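Local coordinates for protein dihydrofolate reductase (Moritella profunda, PDB 3IA4) that catalyses the NADPH-dependent reduction of 7,8-dihydrofolate to 5,6,7,8-tetrahydrofolate, probably a key step of folate metabolism that supports glycine, purine and DNA precursor synthesis, at residues F32-T36 with L55-L59; R45-E49 with Y69-V74; L112-H116 with F127-E131. Residues are numbered along the deposited sequence.

Contact 1. Residues F32-T36 with L55-L59; sequences FKRAT and LPGRL. With MTX (methotrexate), chain F.
Residues F32-T36 form the last turn of helix 26-36, and L55-L59 an irregular loop whose first four residues make a type II beta turn, with G57 at positive phi (82°). CA atoms pair K33 with L55 at 9.2 Å and T36 with R58 at 7.4 Å. Polar contacts centre on R58 (chi1 m, chi2 t, chi3 m), whose guanidinium reaches back over its own turn: NE and NH2 bond P56 O at 2.9 and 2.8 Å. R58 NH1 donates to T36 OG1 (3.0 Å, 147°), and T36 OG1 (chi1 p) in turn donates to F32 O (2.8 Å). Methotrexate's carboxylate closes the network: R58 NH1 to O1 and R58 NH2 to O2, both 2.8 Å, form a nearly linear bidentate pair, and the extended K33 adds NZ to O2 at 3.2 Å. Apolar contact comes from F32 (chi1 t), with CE2 3.7 Å from L55 CD1 near the ring plane; one ring face lies against MTX N5. An arginine clamping the glutamate alpha-carboxylate is characteristic of the dihydrofolate reductase antifolate pocket. The T36, L55 and R58 side chains touch I41 of strand 41-44, while F32 touches I6 of strand 2-9 and I96 of strand 92-97.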
loop_
_atom_site.group_PDB
_atom_site.type_symbol
_atom_site.label_atom_id
_atom_site.label_comp_id
_atom_site.label_asym_id
_atom_site.label_seq_id
_atom_site.Cartn_x
_atom_site.Cartn_y
_atom_site.Cartn_z
ATOM N N PHE A 32 1.383 3.283 8.644
ATOM C CA PHE A 32 1.814 2.296 7.656
ATOM C C PHE A 32 2.824 1.312 8.299
ATOM O O PHE A 32 2.787 0.070 8.124
ATOM C CB PHE A 32 2.434 3.040 6.457
ATOM C CG PHE A 32 3.221 2.176 5.532
ATOM C CD1 PHE A 32 2.578 1.432 4.521
ATOM C CD2 PHE A 32 4.602 2.071 5.651
ATOM C CE1 PHE A 32 3.292 0.641 3.673
ATOM C CE2 PHE A 32 5.319 1.240 4.827
ATOM C CZ PHE A 32 4.689 0.555 3.794
ATOM N N LYS A 33 3.760 1.879 9.011
ATOM C CA LYS A 33 4.756 1.021 9.669
ATOM C C LYS A 33 4.131 0.029 10.654
ATOM O O LYS A 33 4.454 -1.177 10.621
ATOM C CB LYS A 33 5.777 1.896 10.386
ATOM C CG LYS A 33 6.939 1.051 10.939
ATOM C CD LYS A 33 7.750 1.963 11.879
ATOM C CE LYS A 33 8.912 1.208 12.509
ATOM N NZ LYS A 33 10.207 1.501 11.792
ATOM N N ARG A 34 3.238 0.495 11.535
ATOM C CA ARG A 34 2.602 -0.416 12.461
ATOM C C ARG A 34 1.873 -1.553 11.727
ATOM O O ARG A 34 1.812 -2.715 12.203
ATOM C CB ARG A 34 1.565 0.291 13.343
ATOM C CG ARG A 34 2.052 1.427 14.206
ATOM C CD ARG A 34 0.910 1.829 15.172
ATOM N NE ARG A 34 -0.132 2.687 14.577
ATOM C CZ ARG A 34 0.009 4.010 14.428
ATOM N NH1 ARG A 34 1.142 4.594 14.791
ATOM N NH2 ARG A 34 -0.961 4.750 13.900
ATOM N N ALA A 35 1.298 -1.230 10.568
ATOM C CA ALA A 35 0.455 -2.195 9.910
ATOM C C ALA A 35 1.226 -3.222 9.084
ATOM O O ALA A 35 0.707 -4.308 8.762
ATOM C CB ALA A 35 -0.628 -1.471 8.986
ATOM N N THR A 36 2.458 -2.867 8.740
ATOM C CA THR A 36 3.255 -3.706 7.847
ATOM C C THR A 36 4.458 -4.393 8.546
ATOM O O THR A 36 4.975 -5.372 8.008
ATOM C CB THR A 36 3.788 -2.931 6.639
ATOM O OG1 THR A 36 4.579 -1.833 7.087
ATOM C CG2 THR A 36 2.587 -2.380 5.789
ATOM N N LEU A 55 12.748 -1.198 3.330
ATOM C CA LEU A 55 12.228 -0.931 4.657
ATOM C C LEU A 55 12.644 -2.038 5.654
ATOM O O LEU A 55 12.464 -3.261 5.412
ATOM C CB LEU A 55 10.702 -0.812 4.618
ATOM C CG LEU A 55 10.263 0.447 3.830
ATOM C CD1 LEU A 55 8.726 0.453 3.675
ATOM C CD2 LEU A 55 10.747 1.681 4.575
ATOM N N PRO A 56 13.162 -1.642 6.816
ATOM C CA PRO A 56 13.527 -2.711 7.783
ATOM C C PRO A 56 12.366 -3.502 8.368
ATOM O O PRO A 56 11.218 -3.033 8.436
ATOM C CB PRO A 56 14.301 -1.942 8.912
ATOM C CG PRO A 56 14.608 -0.577 8.302
ATOM C CD PRO A 56 13.559 -0.289 7.240
ATOM N N GLY A 57 12.617 -4.735 8.815
ATOM C CA GLY A 57 11.632 -5.476 9.594
ATOM C C GLY A 57 10.586 -6.147 8.712
ATOM O O GLY A 57 9.603 -6.690 9.214
ATOM N N ARG A 58 10.823 -6.044 7.405
ATOM C CA ARG A 58 9.926 -6.573 6.371
ATOM C C ARG A 58 10.689 -7.198 5.243
ATOM O O ARG A 58 11.679 -6.653 4.816
ATOM C CB ARG A 58 9.050 -5.409 5.838
ATOM C CG ARG A 58 7.921 -5.008 6.815
ATOM C CD ARG A 58 7.526 -3.544 6.728
ATOM N NE ARG A 58 8.591 -2.739 7.311
ATOM C CZ ARG A 58 8.496 -1.433 7.565
ATOM N NH1 ARG A 58 7.369 -0.721 7.269
ATOM N NH2 ARG A 58 9.555 -0.818 8.069
ATOM N N LEU A 59 10.191 -8.340 4.687
ATOM C CA LEU A 59 10.714 -8.878 3.429
ATOM C C LEU A 59 10.224 -7.951 2.323
ATOM O O LEU A 59 9.017 -7.857 2.138
ATOM C CB LEU A 59 10.169 -10.301 3.185
ATOM C CG LEU A 59 10.516 -10.925 1.831
ATOM C CD1 LEU A 59 12.016 -10.854 1.525
ATOM C CD2 LEU A 59 9.933 -12.396 1.688
HETATM N N1 MTX F . 0.506 4.795 3.654
HETATM C C2 MTX F . -0.392 3.789 3.595
HETATM N NA2 MTX F . -1.438 3.846 4.440
HETATM N N3 MTX F . -0.228 2.752 2.721
HETATM C C4 MTX F . 0.855 2.696 1.888
HETATM N NA4 MTX F . 0.945 1.698 1.042
HETATM C C4A MTX F . 1.783 3.686 1.964
HETATM N N5 MTX F . 2.902 3.618 1.165
HETATM C C6 MTX F . 3.826 4.628 1.237
HETATM C C7 MTX F . 3.704 5.704 2.115
HETATM N N8 MTX F . 2.577 5.754 2.948
HETATM C C8A MTX F . 1.631 4.740 2.847
HETATM C C9 MTX F . 5.029 4.523 0.308
HETATM N N10 MTX F . 6.099 5.466 0.635
HETATM C CM MTX F . 6.375 6.527 -0.364
HETATM C C11 MTX F . 8.386 5.120 4.148
HETATM C C12 MTX F . 8.625 6.161 3.260
HETATM C C13 MTX F . 7.890 6.274 2.098
HETATM C C14 MTX F . 6.876 5.352 1.832
HETATM C C15 MTX F . 6.643 4.334 2.754
HETATM C C16 MTX F . 7.423 4.149 3.863
HETATM C C MTX F . 9.094 4.981 5.426
HETATM O O MTX F . 10.366 5.502 5.607
HETATM N N MTX F . 8.420 4.375 6.400
HETATM C CA MTX F . 8.985 4.013 7.668
HETATM C CT MTX F . 8.691 2.555 7.945
HETATM O O1 MTX F . 7.642 2.033 7.460
HETATM O O2 MTX F . 9.474 1.899 8.676
HETATM C CB MTX F . 8.382 4.822 8.823
HETATM C CG MTX F . 8.666 6.316 8.669
HETATM C CD MTX F . 10.142 6.698 8.819
HETATM O OE1 MTX F . 10.513 7.907 8.748
HETATM O OE2 MTX F . 11.023 5.835 9.013
#

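Contact 2. Residues R45-E49 with Y69-V74. With NDP (NADPH dihydro-nicotinamide-adenine-dinucleotide phosphate), chain E.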
loop_
_atom_site.group_PDB
_atom_site.type_symbol
_atom_site.label_atom_id
_atom_site.label_comp_id
_atom_site.label_asym_id
_atom_site.label_seq_id
_atom_site.Cartn_x
_atom_site.Cartn_y
_atom_site.Cartn_z
ATOM N N ARG A 45 7.836 -1.450 -9.050
ATOM C CA ARG A 45 9.102 -0.759 -9.139
ATOM C C ARG A 45 9.058 0.757 -8.882
ATOM O O ARG A 45 9.945 1.273 -8.207
ATOM C CB ARG A 45 9.704 -1.059 -10.507
ATOM C CG ARG A 45 11.047 -0.389 -10.644
ATOM C CD ARG A 45 11.344 -0.334 -12.117
ATOM N NE ARG A 45 12.598 0.341 -12.436
ATOM C CZ ARG A 45 13.328 0.037 -13.516
ATOM N NH1 ARG A 45 12.935 -0.963 -14.335
ATOM N NH2 ARG A 45 14.469 0.701 -13.750
ATOM N N ASN A 46 8.022 1.475 -9.356
ATOM C CA ASN A 46 7.990 2.900 -9.128
ATOM C C ASN A 46 7.860 3.212 -7.632
ATOM O O ASN A 46 8.467 4.153 -7.130
ATOM C CB ASN A 46 6.826 3.584 -9.862
ATOM C CG ASN A 46 6.978 3.508 -11.358
ATOM O OD1 ASN A 46 8.089 3.333 -11.855
ATOM N ND2 ASN A 46 5.875 3.690 -12.089
ATOM N N THR A 47 7.015 2.433 -6.951
ATOM C CA THR A 47 6.832 2.618 -5.508
ATOM C C THR A 47 8.145 2.390 -4.770
ATOM O O THR A 47 8.535 3.166 -3.881
ATOM C CB THR A 47 5.694 1.709 -4.975
ATOM O OG1 THR A 47 4.461 2.253 -5.504
ATOM C CG2 THR A 47 5.617 1.803 -3.458
ATOM N N PHE A 48 8.865 1.331 -5.143
ATOM C CA PHE A 48 10.169 1.150 -4.488
ATOM C C PHE A 48 11.053 2.390 -4.671
ATOM O O PHE A 48 11.735 2.795 -3.745
ATOM C CB PHE A 48 10.869 -0.090 -5.023
ATOM C CG PHE A 48 12.248 -0.268 -4.430
ATOM C CD1 PHE A 48 12.402 -0.543 -3.086
ATOM C CD2 PHE A 48 13.374 -0.125 -5.226
ATOM C CE1 PHE A 48 13.696 -0.628 -2.517
ATOM C CE2 PHE A 48 14.658 -0.245 -4.673
ATOM C CZ PHE A 48 14.802 -0.493 -3.337
ATOM N N GLU A 49 11.095 2.934 -5.886
ATOM C CA GLU A 49 11.979 4.072 -6.153
ATOM C C GLU A 49 11.545 5.266 -5.341
ATOM O O GLU A 49 12.389 6.041 -4.851
ATOM C CB GLU A 49 12.066 4.377 -7.648
ATOM C CG GLU A 49 12.773 3.234 -8.360
ATOM C CD GLU A 49 12.969 3.502 -9.832
ATOM O OE1 GLU A 49 12.490 4.578 -10.284
ATOM O OE2 GLU A 49 13.571 2.633 -10.534
ATOM N N TYR A 69 17.487 -5.426 -13.267
ATOM C CA TYR A 69 17.105 -4.525 -12.167
ATOM C C TYR A 69 17.276 -5.264 -10.840
ATOM O O TYR A 69 16.626 -6.275 -10.596
ATOM C CB TYR A 69 15.647 -4.053 -12.339
ATOM C CG TYR A 69 15.204 -3.043 -11.307
ATOM C CD1 TYR A 69 14.359 -3.421 -10.276
ATOM C CD2 TYR A 69 15.645 -1.726 -11.351
ATOM C CE1 TYR A 69 13.957 -2.490 -9.319
ATOM C CE2 TYR A 69 15.240 -0.797 -10.390
ATOM C CZ TYR A 69 14.378 -1.192 -9.401
ATOM O OH TYR A 69 13.930 -0.276 -8.474
ATOM N N GLN A 70 18.181 -4.790 -9.993
ATOM C CA GLN A 70 18.467 -5.537 -8.773
ATOM C C GLN A 70 18.998 -4.687 -7.635
ATOM O O GLN A 70 20.215 -4.706 -7.310
ATOM C CB GLN A 70 19.429 -6.694 -9.034
ATOM C CG GLN A 70 19.666 -7.479 -7.745
ATOM C CD GLN A 70 18.357 -8.024 -7.164
ATOM O OE1 GLN A 70 17.787 -8.980 -7.712
ATOM N NE2 GLN A 70 17.867 -7.412 -6.064
ATOM N N PRO A 71 18.107 -3.922 -7.011
ATOM C CA PRO A 71 18.553 -3.094 -5.890
ATOM C C PRO A 71 19.042 -3.964 -4.716
ATOM O O PRO A 71 18.594 -5.108 -4.525
ATOM C CB PRO A 71 17.285 -2.301 -5.512
ATOM C CG PRO A 71 16.309 -2.527 -6.725
ATOM C CD PRO A 71 16.643 -3.878 -7.182
ATOM N N GLU A 72 20.015 -3.455 -3.960
ATOM C CA GLU A 72 20.442 -4.173 -2.759
ATOM C C GLU A 72 19.291 -4.304 -1.753
ATOM O O GLU A 72 18.544 -3.340 -1.516
ATOM C CB GLU A 72 21.586 -3.429 -2.072
ATOM N N GLY A 73 19.171 -5.471 -1.133
ATOM C CA GLY A 73 18.287 -5.612 0.011
ATOM C C GLY A 73 16.799 -5.837 -0.277
ATOM O O GLY A 73 15.946 -5.756 0.647
ATOM N N VAL A 74 16.480 -6.047 -1.536
ATOM C CA VAL A 74 15.116 -6.427 -1.926
ATOM C C VAL A 74 15.157 -7.650 -2.853
ATOM O O VAL A 74 16.151 -7.915 -3.540
ATOM C CB VAL A 74 14.382 -5.295 -2.631
ATOM C CG1 VAL A 74 14.465 -3.992 -1.827
ATOM C CG2 VAL A 74 14.910 -5.122 -4.066
HETATM P PA NDP E . 3.971 0.941 -9.334
HETATM O O1A NDP E . 2.744 0.067 -9.323
HETATM O O2A NDP E . 4.664 1.327 -8.065
HETATM O O5B NDP E . 5.131 0.353 -10.326
HETATM C C5B NDP E . 4.745 -0.107 -11.639
HETATM C C4B NDP E . 5.975 -0.807 -12.205
HETATM O O4B NDP E . 6.001 -2.115 -11.617
HETATM C C3B NDP E . 5.785 -1.138 -13.705
HETATM O O3B NDP E . 6.141 -0.014 -14.503
HETATM C C2B NDP E . 6.655 -2.367 -13.913
HETATM O O2B NDP E . 8.043 -2.055 -13.756
HETATM C C1B NDP E . 6.311 -3.109 -12.637
HETATM N N9A NDP E . 5.187 -4.058 -12.783
HETATM C C8A NDP E . 3.885 -3.754 -12.666
HETATM N N7A NDP E . 3.120 -4.862 -12.758
HETATM C C5A NDP E . 3.971 -5.913 -12.919
HETATM C C6A NDP E . 3.865 -7.374 -13.044
HETATM N N6A NDP E . 2.657 -8.026 -13.075
HETATM N N1A NDP E . 5.060 -8.047 -13.162
HETATM C C2A NDP E . 6.268 -7.495 -13.126
HETATM N N3A NDP E . 6.422 -6.178 -13.014
HETATM C C4A NDP E . 5.316 -5.370 -12.905
HETATM O O3 NDP E . 3.696 2.293 -10.179
HETATM P PN NDP E . 2.532 3.400 -10.277
HETATM O O1N NDP E . 1.272 2.730 -10.686
HETATM O O2N NDP E . 3.056 4.525 -11.094
HETATM O O5D NDP E . 2.303 3.827 -8.769
HETATM C C5D NDP E . 3.256 4.682 -8.153
HETATM C C4D NDP E . 2.543 5.883 -7.544
HETATM O O4D NDP E . 1.747 5.453 -6.378
HETATM C C3D NDP E . 3.487 6.973 -7.014
HETATM O O3D NDP E . 2.880 8.260 -7.242
HETATM C C2D NDP E . 3.527 6.731 -5.505
HETATM O O2D NDP E . 3.852 7.907 -4.723
HETATM C C1D NDP E . 2.106 6.300 -5.268
HETATM N N1N NDP E . 1.885 5.478 -4.083
HETATM C C2N NDP E . 0.964 5.886 -3.209
HETATM C C3N NDP E . 0.639 5.089 -2.140
HETATM C C7N NDP E . -0.388 5.590 -1.173
HETATM O O7N NDP E . -0.780 4.828 -0.314
HETATM N N7N NDP E . -0.961 6.791 -1.304
HETATM C C4N NDP E . 1.282 3.746 -1.833
HETATM C C5N NDP E . 2.202 3.417 -2.908
HETATM C C6N NDP E . 2.500 4.283 -3.932
HETATM P P2B NDP E . 9.108 -2.408 -14.930
HETATM O O1X NDP E . 10.392 -2.253 -14.241
HETATM O O2X NDP E . 8.697 -3.764 -15.393
HETATM O O3X NDP E . 8.808 -1.429 -16.032
#
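Y69 opens the loop segment and makes its largest contribution, 97 Å² of covered surface. The R45 guanidinium lies over one face of the Y69 ring, centres 4.1 Å apart and planes at 29°; R45 CZ is 4.1 Å from the ring centroid but 32° off the normal, so the cation-pi contact is off-centre. R45 CD sits more squarely over the face, 4.3 Å from the Y69 centroid and 14° off the normal, a CH-pi contact. The extended R45 side chain is fixed by two polar partners: NE bridges to E49 OE2 at 3.1 Å, one helical turn on, and R45 NH1 bonds O1X of the NADPH 2'-phosphate at 2.9 Å. The stack therefore backs a residue that reads the phosphate distinguishing NADPH from NADH. At the far end of the ring, Y69 OH lies 3.3 Å from F48 CD2, near the plane of the F48 ring.

Next, the Q70 amide braces the turn that follows, NE2 bonding P71 O at 2.9 Å and V74 O at 3.1 Å. P71 meets the F48 ring, its CB 3.4 Å from F48 CE2, and begins this type II turn to V74, with G73 at phi 82°. V74 completes the apolar contact on F48, CG1 to CE1 at 3.5 Å.

N46 and T47 instead serve the cofactor's pyrophosphate, with T47 N to O2A at 2.8 Å. Helix 45-51 thus lies between NADPH and the 69-74 loop; F48 also packs on V62 of strand 60-63, and Y69 and P71 on V76 of strand 75-77.

Contact 3. Residues L112-H116 with F127-E131; sequences LYLTH and FPDYE
Y130, with 61 Å² covered, is the main element of this apolar contact. It closes the inverse gamma turn centred on D129 and begins a short 3-10 segment, and chi1 p carries its ring across the side chains of strand L112-H116. End to end, the strand and residues 127-130 run 120° apart; CA atoms pair L112 with Y130 at 9.0 Å and L114 with F127 at 10.1 Å.

L112 and L114, 46 Å² each, both adopt the mt rotamer and point CA-to-CB toward the loop, as alternate residues of an extended strand do. L114 CD1 lies over one face of the Y130 ring, 3.8 Å from its centroid and 22° off the normal, a CH-pi contact. L112 CD1 meets Y130 CB at 3.6 Å. Their CD2 atoms face F127 (chi1 t), whose CZ is 4.3 Å from L112 CD2 and 4.0 Å from L114 CD2. H116 extends the row, CE1 3.4 Å from Y130 OH.

Y113 and T115, alternating with them, make no contact with this loop; T115 touches methotrexate and its OG1 is hydrogen-bonded to E28. Strand 111-117, between strands 2-9 (parallel) and 153-160 (antiparallel), belongs to the mixed sheet of the dihydrofolate reductase fold.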
loop_
_atom_site.group_PDB
_atom_site.type_symbol
_atom_site.label_atom_id
_atom_site.label_comp_id
_atom_site.label_asym_id
_atom_site.label_seq_id
_atom_site.Cartn_x
_atom_site.Cartn_y
_atom_site.Cartn_z
ATOM N N LEU A 112 -8.462 -4.795 2.750
ATOM C CA LEU A 112 -7.881 -3.509 2.401
ATOM C C LEU A 112 -7.644 -2.757 3.686
ATOM O O LEU A 112 -8.552 -2.601 4.500
ATOM C CB LEU A 112 -8.845 -2.681 1.546
ATOM C CG LEU A 112 -9.225 -3.363 0.206
ATOM C CD1 LEU A 112 -10.242 -2.452 -0.533
ATOM C CD2 LEU A 112 -8.029 -3.758 -0.683
ATOM N N TYR A 113 -6.431 -2.266 3.867
ATOM C CA TYR A 113 -6.125 -1.404 4.992
ATOM C C TYR A 113 -6.107 -0.001 4.405
ATOM O O TYR A 113 -5.134 0.413 3.780
ATOM C CB TYR A 113 -4.711 -1.703 5.532
ATOM C CG TYR A 113 -4.543 -3.035 6.268
ATOM C CD1 TYR A 113 -3.990 -3.031 7.543
ATOM C CD2 TYR A 113 -4.844 -4.262 5.674
ATOM C CE1 TYR A 113 -3.751 -4.193 8.210
ATOM C CE2 TYR A 113 -4.622 -5.482 6.383
ATOM C CZ TYR A 113 -4.040 -5.397 7.640
ATOM O OH TYR A 113 -3.845 -6.561 8.366
ATOM N N LEU A 114 -7.197 0.738 4.554
ATOM C CA LEU A 114 -7.285 2.049 3.933
ATOM C C LEU A 114 -7.156 3.176 4.951
ATOM O O LEU A 114 -7.875 3.242 5.936
ATOM C CB LEU A 114 -8.646 2.216 3.226
ATOM C CG LEU A 114 -8.944 1.158 2.125
ATOM C CD1 LEU A 114 -10.225 1.434 1.384
ATOM C CD2 LEU A 114 -7.771 1.105 1.112
ATOM N N THR A 115 -6.316 4.120 4.633
ATOM C CA THR A 115 -6.364 5.397 5.356
ATOM C C THR A 115 -7.069 6.385 4.432
ATOM O O THR A 115 -6.747 6.437 3.241
ATOM C CB THR A 115 -4.937 5.847 5.544
ATOM O OG1 THR A 115 -4.300 4.919 6.438
ATOM C CG2 THR A 115 -4.877 7.275 6.168
ATOM N N HIS A 116 -8.098 7.074 4.933
ATOM C CA HIS A 116 -8.721 8.124 4.150
ATOM C C HIS A 116 -8.291 9.437 4.719
ATOM O O HIS A 116 -8.507 9.694 5.917
ATOM C CB HIS A 116 -10.237 7.985 4.277
ATOM C CG HIS A 116 -10.738 6.670 3.796
ATOM N ND1 HIS A 116 -11.035 6.440 2.465
ATOM C CD2 HIS A 116 -11.029 5.528 4.459
ATOM C CE1 HIS A 116 -11.480 5.197 2.330
ATOM N NE2 HIS A 116 -11.471 4.621 3.521
ATOM N N PHE A 127 -6.210 5.016 -6.551
ATOM C CA PHE A 127 -6.555 3.625 -6.060
ATOM C C PHE A 127 -7.687 3.052 -6.925
ATOM O O PHE A 127 -8.541 3.778 -7.461
ATOM C CB PHE A 127 -7.063 3.742 -4.588
ATOM C CG PHE A 127 -7.030 2.430 -3.855
ATOM C CD1 PHE A 127 -8.211 1.717 -3.589
ATOM C CD2 PHE A 127 -5.790 1.888 -3.497
ATOM C CE1 PHE A 127 -8.148 0.442 -2.922
ATOM C CE2 PHE A 127 -5.714 0.657 -2.849
ATOM C CZ PHE A 127 -6.879 -0.102 -2.590
ATOM N N PRO A 128 -7.766 1.725 -7.067
ATOM C CA PRO A 128 -8.865 1.161 -7.852
ATOM C C PRO A 128 -10.267 1.403 -7.220
ATOM O O PRO A 128 -10.381 1.742 -6.059
ATOM C CB PRO A 128 -8.572 -0.370 -7.778
ATOM C CG PRO A 128 -7.321 -0.552 -7.086
ATOM C CD PRO A 128 -6.728 0.731 -6.709
ATOM N N ASP A 129 -11.334 1.262 -8.006
ATOM C CA ASP A 129 -12.690 1.435 -7.487
ATOM C C ASP A 129 -13.126 0.177 -6.668
ATOM O O ASP A 129 -13.826 -0.733 -7.150
ATOM C CB ASP A 129 -13.636 1.631 -8.694
ATOM C CG ASP A 129 -15.049 1.850 -8.283
ATOM O OD1 ASP A 129 -15.231 2.217 -7.114
ATOM O OD2 ASP A 129 -15.990 1.581 -9.093
ATOM N N TYR A 130 -12.598 0.069 -5.458
ATOM C CA TYR A 130 -12.888 -1.089 -4.634
ATOM C C TYR A 130 -14.373 -1.190 -4.291
ATOM O O TYR A 130 -14.889 -2.279 -3.970
ATOM C CB TYR A 130 -12.020 -1.039 -3.349
ATOM C CG TYR A 130 -12.342 0.112 -2.431
ATOM C CD1 TYR A 130 -11.786 1.406 -2.658
ATOM C CD2 TYR A 130 -13.216 -0.049 -1.349
ATOM C CE1 TYR A 130 -12.087 2.482 -1.830
ATOM C CE2 TYR A 130 -13.521 1.044 -0.507
ATOM C CZ TYR A 130 -12.947 2.283 -0.752
ATOM O OH TYR A 130 -13.274 3.314 0.065
ATOM N N GLU A 131 -15.079 -0.074 -4.436
ATOM C CA GLU A 131 -16.485 -0.066 -4.041
ATOM C C GLU A 131 -17.327 -0.846 -5.056
ATOM O O GLU A 131 -18.495 -1.095 -4.814
ATOM C CB GLU A 131 -16.988 1.383 -3.871
ATOM C CG GLU A 131 -16.017 2.274 -3.051
ATOM C CD GLU A 131 -14.997 3.188 -3.910
ATOM O OE1 GLU A 131 -14.174 2.707 -4.803
ATOM O OE2 GLU A 131 -14.979 4.452 -3.619
#

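From the N terminus the chain passes strands 2-9 and 14-16 before helix 26-36, then runs through strand 41-44 and helix 45-51 to L55-L59, where contact 1 closes its loop. R45-E49 lies inside that loop while Y69-V74 lies beyond it, so contacts 1 and 2 cross: their centres are 16 Å apart and their nearest atoms about 6 Å, without touching. Contact 2 closes across strand 60-63. Contact 3 follows in series, joining strand 111-117 to the loop before strand 135-143, on the opposite side of the chain's centre from both. A35 CB to Y113 CD1, 4.0 Å, links contacts 1 and 3 by packing; the nearest atoms of contacts 2 and 3 are about 10 Å apart.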